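Local atomic coordinates of ebony (Drosophila melanogaster, PDB entry 6DYR), a protein that probably joins beta-alanine to histamine and other biogenic amines, this chain being its C-terminal domain, here with beta-alanyl-histamine bound. Residues 19-24 and 122-127; 162-167 and 204-209. All coordinates share one frame; numbering follows the deposited sequence.

Interaction 1: residues 19-24 and 122-127; sequences DIIVAS and SFMMGT. With HJD (N-[2-(1H-imidazol-5-yl)ethyl]-beta-alaninamide), chain B.
Ser24 OG is gripped from several directions at the meeting of helix 19-24 with strand 122-127. Thr127 N donates to it at 3.3 Å with an N-H...O angle of 144°. A water that also binds Ser24 OG donates to Thr127 OG1 over 3.1 Å, and that threonine hydroxyl is also hydrogen-bonded to Asn136. With OG beside the backbone N (chi1 -67°), the hydroxyl folds back over the preceding helical turn, and Ser24 OG lies 3.1 Å from Ile20 O. Without the hydroxyl, as with an alanine here, Thr127 N and the bridging water would probably lose their common partner and the strand end its tie to the helix. Gly126 lets the backbones close in: its CA lies 3.4 Å from Ser24 OG, where a side chain would run into Ser24 and Ile20. From the helix, Ile20 CG2 comes down on the strand backbone, 3.4 Å from Thr127 O. The axes pass 6.9 Å apart at 92°, helix 14-25 thus lying across a central strand of a GNAT-like fold. As in that family, this strand carries a classic beta bulge, with Phe123 and Met124 both facing Leu77. Within the bulge, Met124 bends at its last torsion and sets SD 3.6 Å from Ile21 CG2, the two chains crossing obliquely; Ile21 CD1 touches Met124 CG. Met125 points its side chain away from the helix, onto Met140 and Met143 of helix 133-153, and its N makes a weak 2.9 Å hydrogen bond to the ligand amide oxygen O1.

Interaction 2: residues 162-167 and 204-209; sequences TNTSPL and QRAIVH. With HJD (N-[2-(1H-imidazol-5-yl)ethyl]-beta-alaninamide), chain B.
Asn163 and His209 meet at about a right angle, amide and imidazole planes 48° apart. Asn163 ND2 donates to His209 ND1 over 2.8 Å; the acceptor lies close to the amide plane, whereas the donor stands 35° out of the ring plane. Ile207 CG2 covers one face of the imidazole, off toward the rim, and Asn163 CB lies at its edge. Asn163 CG sits beside the backbone N, anti to the carbonyl carbon (chi1 -74°), which puts the amide between His209 and the ligand amine N4, whose weak 3.0 Å hydrogen bond Asn163 OD1 receives. Two backbone bonds, Asn163 N to Ile207 O at 2.7 Å and Ile207 N to Asn163 O at 3.1 Å, frame this antiparallel hydrogen-bonded pair. The C-terminal strand 205-212 is thereby inserted between strands 158-163 and 178-184, the strand order of a GNAT-like sheet. On the other face, Thr162 and Val208 form a non-hydrogen-bonded pair, Val208 CG2 lying 3.4 Å from Thr162 OG1, whose polar partner is Glu104. Thr162 O accepts from the ligand amide N3 at 3.2 Å, and Thr164 OG1 lies against ligand C4. Past the strand end, one water joins Thr164 O, Arg205 O and Gln204 NE2.

From the N terminus, strand 4-8 comes first; helix 14-25 follows, and interaction 1 brings it onto strand 119-127, closing a loop of 97 residues that holds helices 42-57 and 93-111 and strands 62-66 and 71-80. Helix 133-153 then leads to strand 158-163, where interaction 2 opens; it closes 36 residues later on strand 205-212, enclosing most of helix 166-174 and all of strand 178-184. The two loops follow in series, neither nested nor crossing. Strands 119-127 and 158-163 are parallel neighbours in one sheet, so the contacts, with centres about 15 Å apart, tie the N-terminal helix and the C-terminal strand to its middle. Both touch the bound beta-alanyl-histamine.

Interaction 1: residues 19-24 and 122-127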
loop_
_atom_site.group_PDB
_atom_site.type_symbol
_atom_site.label_atom_id
_atom_site.label_comp_id
_atom_site.label_asym_id
_atom_site.label_seq_id
_atom_site.Cartn_x
_atom_site.Cartn_y
_atom_site.Cartn_z
ATOM N N ASP A 19 13.663 0.442 3.788
ATOM C CA ASP A 19 13.910 1.822 4.193
ATOM C C ASP A 19 12.791 2.744 3.725
ATOM O O ASP A 19 12.329 3.606 4.481
ATOM C CB ASP A 19 15.259 2.297 3.652
ATOM C CG ASP A 19 16.429 1.531 4.241
ATOM O OD1 ASP A 19 16.264 0.926 5.322
ATOM O OD2 ASP A 19 17.515 1.534 3.621
ATOM N N ILE A 20 12.335 2.571 2.482
ATOM C CA ILE A 20 11.273 3.424 1.959
ATOM C C ILE A 20 9.957 3.148 2.675
ATOM O O ILE A 20 9.235 4.079 3.053
ATOM C CB ILE A 20 11.138 3.235 0.437
ATOM C CG1 ILE A 20 12.376 3.780 -0.280
ATOM C CG2 ILE A 20 9.877 3.910 -0.076
ATOM C CD1 ILE A 20 12.315 3.647 -1.781
ATOM N N ILE A 21 9.626 1.872 2.880
ATOM C CA ILE A 21 8.353 1.530 3.507
ATOM C C ILE A 21 8.327 1.989 4.960
ATOM O O ILE A 21 7.306 2.488 5.448
ATOM C CB ILE A 21 8.078 0.021 3.378
ATOM C CG1 ILE A 21 7.875 -0.359 1.910
ATOM C CG2 ILE A 21 6.863 -0.379 4.202
ATOM C CD1 ILE A 21 6.740 0.387 1.246
ATOM N N VAL A 22 9.443 1.833 5.675
ATOM C CA VAL A 22 9.511 2.359 7.035
ATOM C C VAL A 22 9.365 3.874 7.020
ATOM O O VAL A 22 8.638 4.452 7.836
ATOM C CB VAL A 22 10.820 1.919 7.719
ATOM C CG1 VAL A 22 11.019 2.680 9.025
ATOM C CG2 VAL A 22 10.806 0.419 7.977
ATOM N N ALA A 23 10.027 4.538 6.073
ATOM C CA ALA A 23 9.945 5.992 5.995
ATOM C C ALA A 23 8.527 6.457 5.687
ATOM O O ALA A 23 8.087 7.502 6.181
ATOM C CB ALA A 23 10.920 6.502 4.938
ATOM N N SER A 24 7.793 5.691 4.879
ATOM C CA SER A 24 6.458 6.101 4.461
ATOM C C SER A 24 5.371 5.735 5.464
ATOM O O SER A 24 4.262 6.272 5.372
ATOM C CB SER A 24 6.120 5.482 3.102
ATOM O OG SER A 24 6.947 6.013 2.082
ATOM N N SER A 122 -2.875 -3.579 -4.849
ATOM C CA SER A 122 -1.807 -2.613 -4.599
ATOM C C SER A 122 -1.865 -2.259 -3.118
ATOM O O SER A 122 -2.440 -1.250 -2.707
ATOM C CB SER A 122 -1.961 -1.387 -5.490
ATOM O OG SER A 122 -1.058 -0.365 -5.115
ATOM N N PHE A 123 -1.266 -3.122 -2.298
ATOM C CA PHE A 123 -1.431 -3.003 -0.857
ATOM C C PHE A 123 -0.450 -2.032 -0.213
ATOM O O PHE A 123 -0.725 -1.543 0.889
ATOM C CB PHE A 123 -1.309 -4.379 -0.186
ATOM C CG PHE A 123 0.095 -4.904 -0.114
ATOM C CD1 PHE A 123 0.646 -5.586 -1.184
ATOM C CD2 PHE A 123 0.860 -4.728 1.030
ATOM C CE1 PHE A 123 1.940 -6.073 -1.120
ATOM C CE2 PHE A 123 2.155 -5.212 1.099
ATOM C CZ PHE A 123 2.693 -5.889 0.025
ATOM N N MET A 124 0.670 -1.726 -0.863
ATOM C CA MET A 124 1.631 -0.810 -0.264
ATOM C C MET A 124 2.327 -0.011 -1.355
ATOM O O MET A 124 2.700 -0.556 -2.397
ATOM C CB MET A 124 2.657 -1.561 0.594
ATOM C CG MET A 124 3.109 -0.790 1.827
ATOM S SD MET A 124 3.742 -1.846 3.148
ATOM C CE MET A 124 2.252 -2.688 3.674
ATOM N N MET A 125 2.491 1.284 -1.104
ATOM C CA MET A 125 3.151 2.196 -2.027
ATOM C C MET A 125 3.907 3.231 -1.210
ATOM O O MET A 125 3.329 3.856 -0.317
ATOM C CB MET A 125 2.131 2.868 -2.956
ATOM C CG MET A 125 2.735 3.677 -4.085
ATOM S SD MET A 125 1.514 4.158 -5.324
ATOM C CE MET A 125 1.097 2.574 -6.049
ATOM N N GLY A 126 5.195 3.397 -1.499
ATOM C CA GLY A 126 6.022 4.312 -0.740
ATOM C C GLY A 126 6.992 5.053 -1.634
ATOM O O GLY A 126 7.314 4.621 -2.745
ATOM N N THR A 127 7.451 6.196 -1.125
ATOM C CA THR A 127 8.467 7.005 -1.778
ATOM C C THR A 127 9.562 7.338 -0.777
ATOM O O THR A 127 9.367 7.247 0.438
ATOM C CB THR A 127 7.885 8.299 -2.356
ATOM O OG1 THR A 127 7.164 8.993 -1.333
ATOM C CG2 THR A 127 6.957 8.001 -3.516
HETATM N N1 HJD B . -1.044 -0.231 5.035
HETATM C C2 HJD B . -1.552 1.015 4.764
HETATM N N3 HJD B . -1.862 1.771 1.084
HETATM C C4 HJD B . -2.260 1.333 3.490
HETATM N N4 HJD B . -2.566 2.726 -3.468
HETATM C C5 HJD B . -1.292 1.795 2.419
HETATM C C6 HJD B . -1.125 1.978 -0.011
HETATM C C1 HJD B . -1.241 1.780 5.845
HETATM C C3 HJD B . -0.468 -0.184 6.241
HETATM C C7 HJD B . -1.790 1.718 -1.345
HETATM C C8 HJD B . -1.837 2.953 -2.223
HETATM N N2 HJD B . -0.563 1.015 6.768
HETATM O O1 HJD B . 0.050 2.332 0.055
HETATM O O HOH W 1 6.052 8.249 1.450
#

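Interaction 2: residues 162-167 and 204-209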
loop_
_atom_site.group_PDB
_atom_site.type_symbol
_atom_site.label_atom_id
_atom_site.label_comp_id
_atom_site.label_asym_id
_atom_site.label_seq_id
_atom_site.Cartn_x
_atom_site.Cartn_y
_atom_site.Cartn_z
ATOM N N THR A 162 -6.645 0.049 -0.601
ATOM C CA THR A 162 -7.199 0.905 0.439
ATOM C C THR A 162 -6.247 2.072 0.642
ATOM O O THR A 162 -5.082 1.872 1.002
ATOM C CB THR A 162 -7.398 0.135 1.742
ATOM O OG1 THR A 162 -8.350 -0.908 1.526
ATOM C CG2 THR A 162 -7.918 1.052 2.835
ATOM N N ASN A 163 -6.735 3.281 0.396
ATOM C CA ASN A 163 -5.917 4.483 0.476
ATOM C C ASN A 163 -6.175 5.175 1.806
ATOM O O ASN A 163 -7.319 5.518 2.125
ATOM C CB ASN A 163 -6.205 5.407 -0.705
ATOM C CG ASN A 163 -5.612 4.882 -1.993
ATOM O OD1 ASN A 163 -4.442 4.514 -2.036
ATOM N ND2 ASN A 163 -6.420 4.817 -3.040
ATOM N N THR A 164 -5.108 5.373 2.578
ATOM C CA THR A 164 -5.213 5.837 3.951
ATOM C C THR A 164 -4.673 7.242 4.165
ATOM O O THR A 164 -4.808 7.774 5.272
ATOM C CB THR A 164 -4.482 4.866 4.886
ATOM O OG1 THR A 164 -3.169 4.611 4.371
ATOM C CG2 THR A 164 -5.246 3.552 4.983
ATOM N N SER A 165 -4.065 7.853 3.152
ATOM C CA SER A 165 -3.637 9.235 3.268
ATOM C C SER A 165 -4.462 10.115 2.337
ATOM O O SER A 165 -4.952 9.646 1.304
ATOM C CB SER A 165 -2.149 9.400 2.932
ATOM O OG SER A 165 -1.901 9.159 1.559
ATOM N N PRO A 166 -4.648 11.391 2.679
ATOM C CA PRO A 166 -5.408 12.279 1.785
ATOM C C PRO A 166 -4.816 12.393 0.389
ATOM O O PRO A 166 -5.567 12.582 -0.574
ATOM C CB PRO A 166 -5.377 13.624 2.527
ATOM C CG PRO A 166 -5.191 13.252 3.965
ATOM C CD PRO A 166 -4.298 12.049 3.951
ATOM N N LEU A 167 -3.492 12.274 0.242
ATOM C CA LEU A 167 -2.885 12.411 -1.079
ATOM C C LEU A 167 -3.193 11.205 -1.958
ATOM O O LEU A 167 -3.625 11.357 -3.106
ATOM C CB LEU A 167 -1.375 12.607 -0.953
ATOM C CG LEU A 167 -0.621 12.638 -2.286
ATOM C CD1 LEU A 167 -1.217 13.686 -3.224
ATOM C CD2 LEU A 167 0.864 12.896 -2.064
ATOM N N GLN A 204 -10.539 11.970 8.803
ATOM C CA GLN A 204 -9.577 10.978 8.338
ATOM C C GLN A 204 -10.315 9.716 7.904
ATOM O O GLN A 204 -10.965 9.052 8.722
ATOM C CB GLN A 204 -8.551 10.658 9.419
ATOM C CG GLN A 204 -7.428 9.766 8.913
ATOM C CD GLN A 204 -6.421 9.410 9.984
ATOM O OE1 GLN A 204 -6.208 10.165 10.930
ATOM N NE2 GLN A 204 -5.798 8.248 9.842
ATOM N N ARG A 205 -10.205 9.382 6.622
ATOM C CA ARG A 205 -10.927 8.266 6.036
ATOM C C ARG A 205 -9.959 7.175 5.603
ATOM O O ARG A 205 -8.784 7.431 5.326
ATOM C CB ARG A 205 -11.754 8.712 4.825
ATOM C CG ARG A 205 -12.229 10.153 4.876
ATOM C CD ARG A 205 -13.224 10.373 5.999
ATOM N NE ARG A 205 -14.391 9.515 5.859
ATOM C CZ ARG A 205 -15.387 9.469 6.734
ATOM N NH1 ARG A 205 -15.352 10.233 7.818
ATOM N NH2 ARG A 205 -16.413 8.655 6.527
ATOM N N ALA A 206 -10.467 5.953 5.566
ATOM C CA ALA A 206 -9.803 4.831 4.910
ATOM C C ALA A 206 -10.689 4.463 3.730
ATOM O O ALA A 206 -11.744 3.844 3.903
ATOM C CB ALA A 206 -9.607 3.653 5.859
ATOM N N ILE A 207 -10.283 4.872 2.535
ATOM C CA ILE A 207 -11.097 4.693 1.341
ATOM C C ILE A 207 -10.602 3.468 0.588
ATOM O O ILE A 207 -9.413 3.357 0.264
ATOM C CB ILE A 207 -11.076 5.942 0.451
ATOM C CG1 ILE A 207 -11.453 7.179 1.276
ATOM C CG2 ILE A 207 -12.036 5.759 -0.710
ATOM C CD1 ILE A 207 -11.502 8.472 0.476
ATOM N N VAL A 208 -11.520 2.545 0.321
ATOM C CA VAL A 208 -11.235 1.351 -0.462
ATOM C C VAL A 208 -11.493 1.684 -1.922
ATOM O O VAL A 208 -12.618 2.027 -2.298
ATOM C CB VAL A 208 -12.102 0.170 -0.002
ATOM C CG1 VAL A 208 -11.967 -0.994 -0.958
ATOM C CG2 VAL A 208 -11.724 -0.243 1.407
ATOM N N HIS A 209 -10.456 1.595 -2.744
ATOM C CA HIS A 209 -10.572 1.966 -4.142
ATOM C C HIS A 209 -10.467 0.740 -5.037
ATOM O O HIS A 209 -9.944 -0.308 -4.646
ATOM C CB HIS A 209 -9.511 3.000 -4.529
ATOM C CG HIS A 209 -9.887 4.405 -4.177
ATOM N ND1 HIS A 209 -9.247 5.125 -3.193
ATOM C CD2 HIS A 209 -10.849 5.220 -4.673
ATOM C CE1 HIS A 209 -9.786 6.328 -3.108
ATOM N NE2 HIS A 209 -10.764 6.409 -3.992
HETATM N N1 HJD B . -1.044 -0.231 5.035
HETATM C C2 HJD B . -1.552 1.015 4.764
HETATM N N3 HJD B . -1.862 1.771 1.084
HETATM C C4 HJD B . -2.260 1.333 3.490
HETATM N N4 HJD B . -2.566 2.726 -3.468
HETATM C C5 HJD B . -1.292 1.795 2.419
HETATM C C6 HJD B . -1.125 1.978 -0.011
HETATM C C1 HJD B . -1.241 1.780 5.845
HETATM C C3 HJD B . -0.468 -0.184 6.241
HETATM C C7 HJD B . -1.790 1.718 -1.345
HETATM C C8 HJD B . -1.837 2.953 -2.223
HETATM N N2 HJD B . -0.563 1.015 6.768
HETATM O O1 HJD B . 0.050 2.332 0.055
HETATM O O HOH W 2 -6.553 7.092 7.269
#